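Local atomic coordinates of methyltransferase (Pyrococcus horikoshii, PDB entry 1IXK), a protein that probably methylates cytidine in RNA at carbon 5, drawing the methyl group from S-adenosyl-L-methionine. Residues L52-V56 / Q57-K61; E85-I89 / T90-E94. All blocks are in the same frame, centred on the assembly; numbering follows the deposited sequence.

Contact 1 (L52-V56 / Q57-K61)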
loop_
_atom_site.group_PDB
_atom_site.type_symbol
_atom_site.label_atom_id
_atom_site.label_comp_id
_atom_site.label_asym_id
_atom_site.label_seq_id
_atom_site.Cartn_x
_atom_site.Cartn_y
_atom_site.Cartn_z
ATOM N N LEU A 52 2.446 -7.480 18.772
ATOM C CA LEU A 52 1.515 -8.385 19.429
ATOM C C LEU A 52 2.351 -9.333 20.280
ATOM O O LEU A 52 1.851 -9.930 21.233
ATOM C CB LEU A 52 0.718 -9.203 18.411
ATOM C CG LEU A 52 -0.470 -8.548 17.702
ATOM C CD1 LEU A 52 -1.098 -9.551 16.760
ATOM C CD2 LEU A 52 -1.494 -8.070 18.728
ATOM N N LYS A 53 3.633 -9.456 19.931
ATOM C CA LYS A 53 4.538 -10.346 20.649
ATOM C C LYS A 53 5.742 -9.698 21.322
ATOM O O LYS A 53 6.348 -10.299 22.207
ATOM C CB LYS A 53 5.035 -11.444 19.711
ATOM C CG LYS A 53 3.971 -12.435 19.290
ATOM C CD LYS A 53 4.598 -13.635 18.604
ATOM C CE LYS A 53 3.596 -14.759 18.430
ATOM N NZ LYS A 53 4.260 -15.998 17.962
ATOM N N ILE A 54 6.098 -8.482 20.916
ATOM C CA ILE A 54 7.252 -7.813 21.510
ATOM C C ILE A 54 7.281 -6.321 21.195
ATOM O O ILE A 54 6.828 -5.894 20.131
ATOM C CB ILE A 54 8.565 -8.462 21.010
ATOM C CG1 ILE A 54 9.765 -7.840 21.725
ATOM C CG2 ILE A 54 8.687 -8.290 19.501
ATOM C CD1 ILE A 54 11.089 -8.470 21.350
ATOM N N SER A 55 7.815 -5.528 22.121
ATOM C CA SER A 55 7.895 -4.089 21.922
ATOM C C SER A 55 8.956 -3.779 20.874
ATOM O O SER A 55 9.835 -4.598 20.606
ATOM C CB SER A 55 8.256 -3.378 23.231
ATOM O OG SER A 55 9.610 -3.606 23.587
ATOM N N VAL A 56 8.864 -2.595 20.282
ATOM C CA VAL A 56 9.822 -2.173 19.272
ATOM C C VAL A 56 11.193 -1.998 19.920
ATOM O O VAL A 56 12.211 -2.412 19.363
ATOM C CB VAL A 56 9.391 -0.839 18.623
ATOM C CG1 VAL A 56 10.472 -0.339 17.677
ATOM C CG2 VAL A 56 8.081 -1.036 17.871
ATOM N N GLN A 57 11.198 -1.406 21.110
ATOM C CA GLN A 57 12.429 -1.159 21.852
ATOM C C GLN A 57 13.194 -2.454 22.128
ATOM O O GLN A 57 14.410 -2.516 21.943
ATOM C CB GLN A 57 12.106 -0.459 23.174
ATOM C CG GLN A 57 13.210 0.451 23.683
ATOM C CD GLN A 57 13.049 0.797 25.152
ATOM O OE1 GLN A 57 13.195 -0.062 26.022
ATOM N NE2 GLN A 57 12.739 2.057 25.434
ATOM N N ASP A 58 12.479 -3.487 22.569
ATOM C CA ASP A 58 13.108 -4.771 22.864
ATOM C C ASP A 58 13.596 -5.518 21.627
ATOM O O ASP A 58 14.687 -6.092 21.634
ATOM C CB ASP A 58 12.153 -5.677 23.648
ATOM C CG ASP A 58 11.927 -5.196 25.067
ATOM O OD1 ASP A 58 12.876 -4.644 25.662
ATOM O OD2 ASP A 58 10.809 -5.378 25.595
ATOM N N LEU A 59 12.787 -5.524 20.570
ATOM C CA LEU A 59 13.162 -6.213 19.342
ATOM C C LEU A 59 14.417 -5.588 18.747
ATOM O O LEU A 59 15.325 -6.297 18.305
ATOM C CB LEU A 59 12.009 -6.161 18.330
ATOM C CG LEU A 59 12.183 -6.869 16.978
ATOM C CD1 LEU A 59 13.159 -6.094 16.101
ATOM C CD2 LEU A 59 12.668 -8.293 17.193
ATOM N N VAL A 60 14.468 -4.260 18.733
ATOM C CA VAL A 60 15.619 -3.551 18.186
ATOM C C VAL A 60 16.907 -3.904 18.921
ATOM O O VAL A 60 17.948 -4.102 18.299
ATOM C CB VAL A 60 15.412 -2.024 18.244
ATOM C CG1 VAL A 60 16.724 -1.305 17.952
ATOM C CG2 VAL A 60 14.346 -1.609 17.229
ATOM N N LYS A 61 16.840 -3.975 20.246
ATOM C CA LYS A 61 18.024 -4.310 21.030
ATOM C C LYS A 61 18.493 -5.724 20.702
ATOM O O LYS A 61 19.690 -5.975 20.572
ATOM C CB LYS A 61 17.725 -4.182 22.522
ATOM C CG LYS A 61 17.437 -2.754 22.952
ATOM C CD LYS A 61 16.961 -2.691 24.394
ATOM C CE LYS A 61 16.589 -1.270 24.784
ATOM N NZ LYS A 61 15.957 -1.232 26.129
HETATM O O HOH W 1 8.463 -6.947 24.724
#

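Contact 2 (E85-I89 / T90-E94)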
loop_
_atom_site.group_PDB
_atom_site.type_symbol
_atom_site.label_atom_id
_atom_site.label_comp_id
_atom_site.label_asym_id
_atom_site.label_seq_id
_atom_site.Cartn_x
_atom_site.Cartn_y
_atom_site.Cartn_z
ATOM N N GLU A 85 23.008 -6.479 7.196
ATOM C CA GLU A 85 22.376 -7.765 7.411
ATOM C C GLU A 85 23.482 -8.798 7.433
ATOM O O GLU A 85 23.745 -9.450 6.416
ATOM C CB GLU A 85 21.407 -8.073 6.271
ATOM C CG GLU A 85 20.362 -9.113 6.609
ATOM C CD GLU A 85 19.380 -9.328 5.474
ATOM O OE1 GLU A 85 19.390 -8.522 4.519
ATOM O OE2 GLU A 85 18.597 -10.298 5.538
ATOM N N PRO A 86 24.147 -8.967 8.591
ATOM C CA PRO A 86 25.217 -9.958 8.630
ATOM C C PRO A 86 24.756 -11.204 7.908
ATOM O O PRO A 86 25.280 -11.510 6.826
ATOM C CB PRO A 86 25.451 -10.180 10.131
ATOM C CG PRO A 86 24.191 -9.753 10.761
ATOM C CD PRO A 86 23.809 -8.540 9.956
ATOM N N PHE A 87 23.787 -11.917 8.487
ATOM C CA PHE A 87 23.258 -13.125 7.852
ATOM C C PHE A 87 21.783 -12.872 7.572
ATOM O O PHE A 87 21.231 -11.875 8.034
ATOM C CB PHE A 87 23.428 -14.367 8.751
ATOM C CG PHE A 87 22.861 -14.210 10.145
ATOM C CD1 PHE A 87 23.473 -13.368 11.072
ATOM C CD2 PHE A 87 21.716 -14.905 10.531
ATOM C CE1 PHE A 87 22.957 -13.226 12.363
ATOM C CE2 PHE A 87 21.193 -14.770 11.815
ATOM C CZ PHE A 87 21.813 -13.927 12.733
ATOM N N SER A 88 21.149 -13.767 6.819
ATOM C CA SER A 88 19.737 -13.627 6.462
ATOM C C SER A 88 18.838 -13.343 7.654
ATOM O O SER A 88 18.820 -14.098 8.624
ATOM C CB SER A 88 19.248 -14.886 5.749
ATOM O OG SER A 88 17.888 -14.747 5.377
ATOM N N ILE A 89 18.078 -12.255 7.560
ATOM C CA ILE A 89 17.176 -11.859 8.631
ATOM C C ILE A 89 16.076 -12.896 8.827
ATOM O O ILE A 89 15.523 -13.029 9.918
ATOM C CB ILE A 89 16.536 -10.476 8.343
ATOM C CG1 ILE A 89 15.674 -10.037 9.527
ATOM C CG2 ILE A 89 15.694 -10.537 7.077
ATOM C CD1 ILE A 89 16.459 -9.793 10.794
ATOM N N THR A 90 15.765 -13.638 7.769
ATOM C CA THR A 90 14.730 -14.661 7.850
ATOM C C THR A 90 15.239 -15.950 8.506
ATOM O O THR A 90 14.484 -16.901 8.697
ATOM C CB THR A 90 14.150 -14.983 6.450
ATOM O OG1 THR A 90 15.218 -15.218 5.524
ATOM C CG2 THR A 90 13.291 -13.823 5.949
ATOM N N SER A 91 16.519 -15.978 8.860
ATOM C CA SER A 91 17.090 -17.156 9.511
ATOM C C SER A 91 17.182 -16.927 11.016
ATOM O O SER A 91 17.613 -17.804 11.763
ATOM C CB SER A 91 18.485 -17.464 8.950
ATOM O OG SER A 91 18.419 -17.854 7.589
ATOM N N THR A 92 16.770 -15.742 11.457
ATOM C CA THR A 92 16.808 -15.392 12.875
ATOM C C THR A 92 15.617 -15.956 13.638
ATOM O O THR A 92 14.552 -16.183 13.064
ATOM C CB THR A 92 16.782 -13.871 13.076
ATOM O OG1 THR A 92 15.550 -13.348 12.564
ATOM C CG2 THR A 92 17.945 -13.214 12.353
ATOM N N PRO A 93 15.787 -16.195 14.950
ATOM C CA PRO A 93 14.702 -16.727 15.776
ATOM C C PRO A 93 13.573 -15.696 15.812
ATOM O O PRO A 93 12.397 -16.047 15.907
ATOM C CB PRO A 93 15.362 -16.900 17.144
ATOM C CG PRO A 93 16.794 -17.152 16.802
ATOM C CD PRO A 93 17.047 -16.142 15.713
ATOM N N GLU A 94 13.953 -14.421 15.737
ATOM C CA GLU A 94 12.997 -13.317 15.745
ATOM C C GLU A 94 11.966 -13.513 14.634
ATOM O O GLU A 94 10.763 -13.410 14.861
ATOM C CB GLU A 94 13.712 -11.979 15.521
ATOM C CG GLU A 94 14.513 -11.436 16.704
ATOM C CD GLU A 94 15.709 -12.295 17.072
ATOM O OE1 GLU A 94 16.246 -12.990 16.185
ATOM O OE2 GLU A 94 16.123 -12.260 18.251
#

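Contact 1 (L52-V56 / Q57-K61)
Ile54 reaches past the start of helix 56-65 to lie against Leu59. From CB, its CG2 branch rests 4.1 Å from Leu59 CB, while CG1, anti to the backbone N (chi1 -175°), crosses Asp58 obliquely, 3.8 Å from Asp58 CB. An extended second torsion then carries CD1 on over the helix backbone, to 3.5 Å from Leu59 N and 3.9 Å from Leu59 CB, the two side chains crossing at about a right angle. Leu59 in turn packs on Phe47 and Val49 of strand 46-49. This pairing of the residue before the N-cap with the one four places after that cap, Ile54 with Leu59, is the hydrophobic staple. With an alanine here, CG1, CG2 and CD1 are gone, and Leu59 would probably lose its partner on the N-terminal side of the helix start. Ser55 is the N-cap itself: its OG accepts from Asp58 N at 3.0 Å. The same hydroxyl also donates weakly to Asp58 OD2. The return bond of a capping box, from Ser55 N to the Asp58 carboxylate, is here relayed by one water, which takes the Ser55 N-H and donates to OD2. Behind the cap, Ser55 O receives Leu59 N at 3.1 Å as the first helical turn closes.

Contact 2 (E85-I89 / T90-E94)
Ser91 N donates to Ser88 O at 3.0 Å, closing a tight 3-10 turn in which the donor stands well above the carbonyl plane, 60° out of it. One residue on, Thr92 N makes only a weak bond to Ile89 O, and here the side chain takes over. Thr92 OG1 donates to Ile89 O at 2.7 Å, with the donor tilted just 21° from the carbonyl plane. The hydroxyl is set between the backbone N and the carbonyl carbon (chi1 63°), which lets it reach back to Ile89 while also accepting from Phe95 N. Thr92 is thus the N-cap of helix 93-96, and its one hydroxyl joins the end of the 3-10 turn to the start of the next helix.

Its methyl faces a different company. Thr92 CG2 approaches the Phe87 ring obliquely, 3.6 Å from CE2, and meets Ile89 CD1 at 4.0 Å. The same phenyl group has Ser91 CB near its plane at the edge and packs edge-to-face with Phe68. Ile89 itself extends inward to Ile100 and Ile102 of strand 100-102 and to Leu63 of helix 56-65.

At the other end of the turn, Thr90 OG1 donates to Ser88 OG at 2.7 Å. Thr90 N points to the same oxygen in a long, weak bond, a loosely closed ST turn. Glu85 reaches the turn too, its OE2 accepting Ile89 N at 2.9 Å through the anti lone pair while OE1 makes a salt bridge to Arg45. The chemistry implies that side-chain oxygens do much of the work of fixing the backbone at Ile89: its O gains the short Thr92 OG1 bond beside a weak backbone one, and its N is taken up by the Glu85 carboxylate.

Both contacts show how a short helix start is specified locally, and both belong to the N-terminal region built around the four-stranded antiparallel sheet, away from the predicted S-adenosyl-L-methionine site. Contact 1 lies at the surface and combines a serine cap with an aliphatic staple; contact 2 is partly buried and relies more on hydroxyl and carboxylate bonds, with an aromatic ring alongside. Contact 1 begins helix 56-65 after strand 46-49, whereas contact 2 leads from strand 79-82 into helix 93-96. They meet directly where Leu59 CD2 packs 3.7 Å from Glu94 CG, and Glu94 forms salt bridges to Arg62 and Lys66, linking helix 93-96 to the later half and the end of helix 56-65.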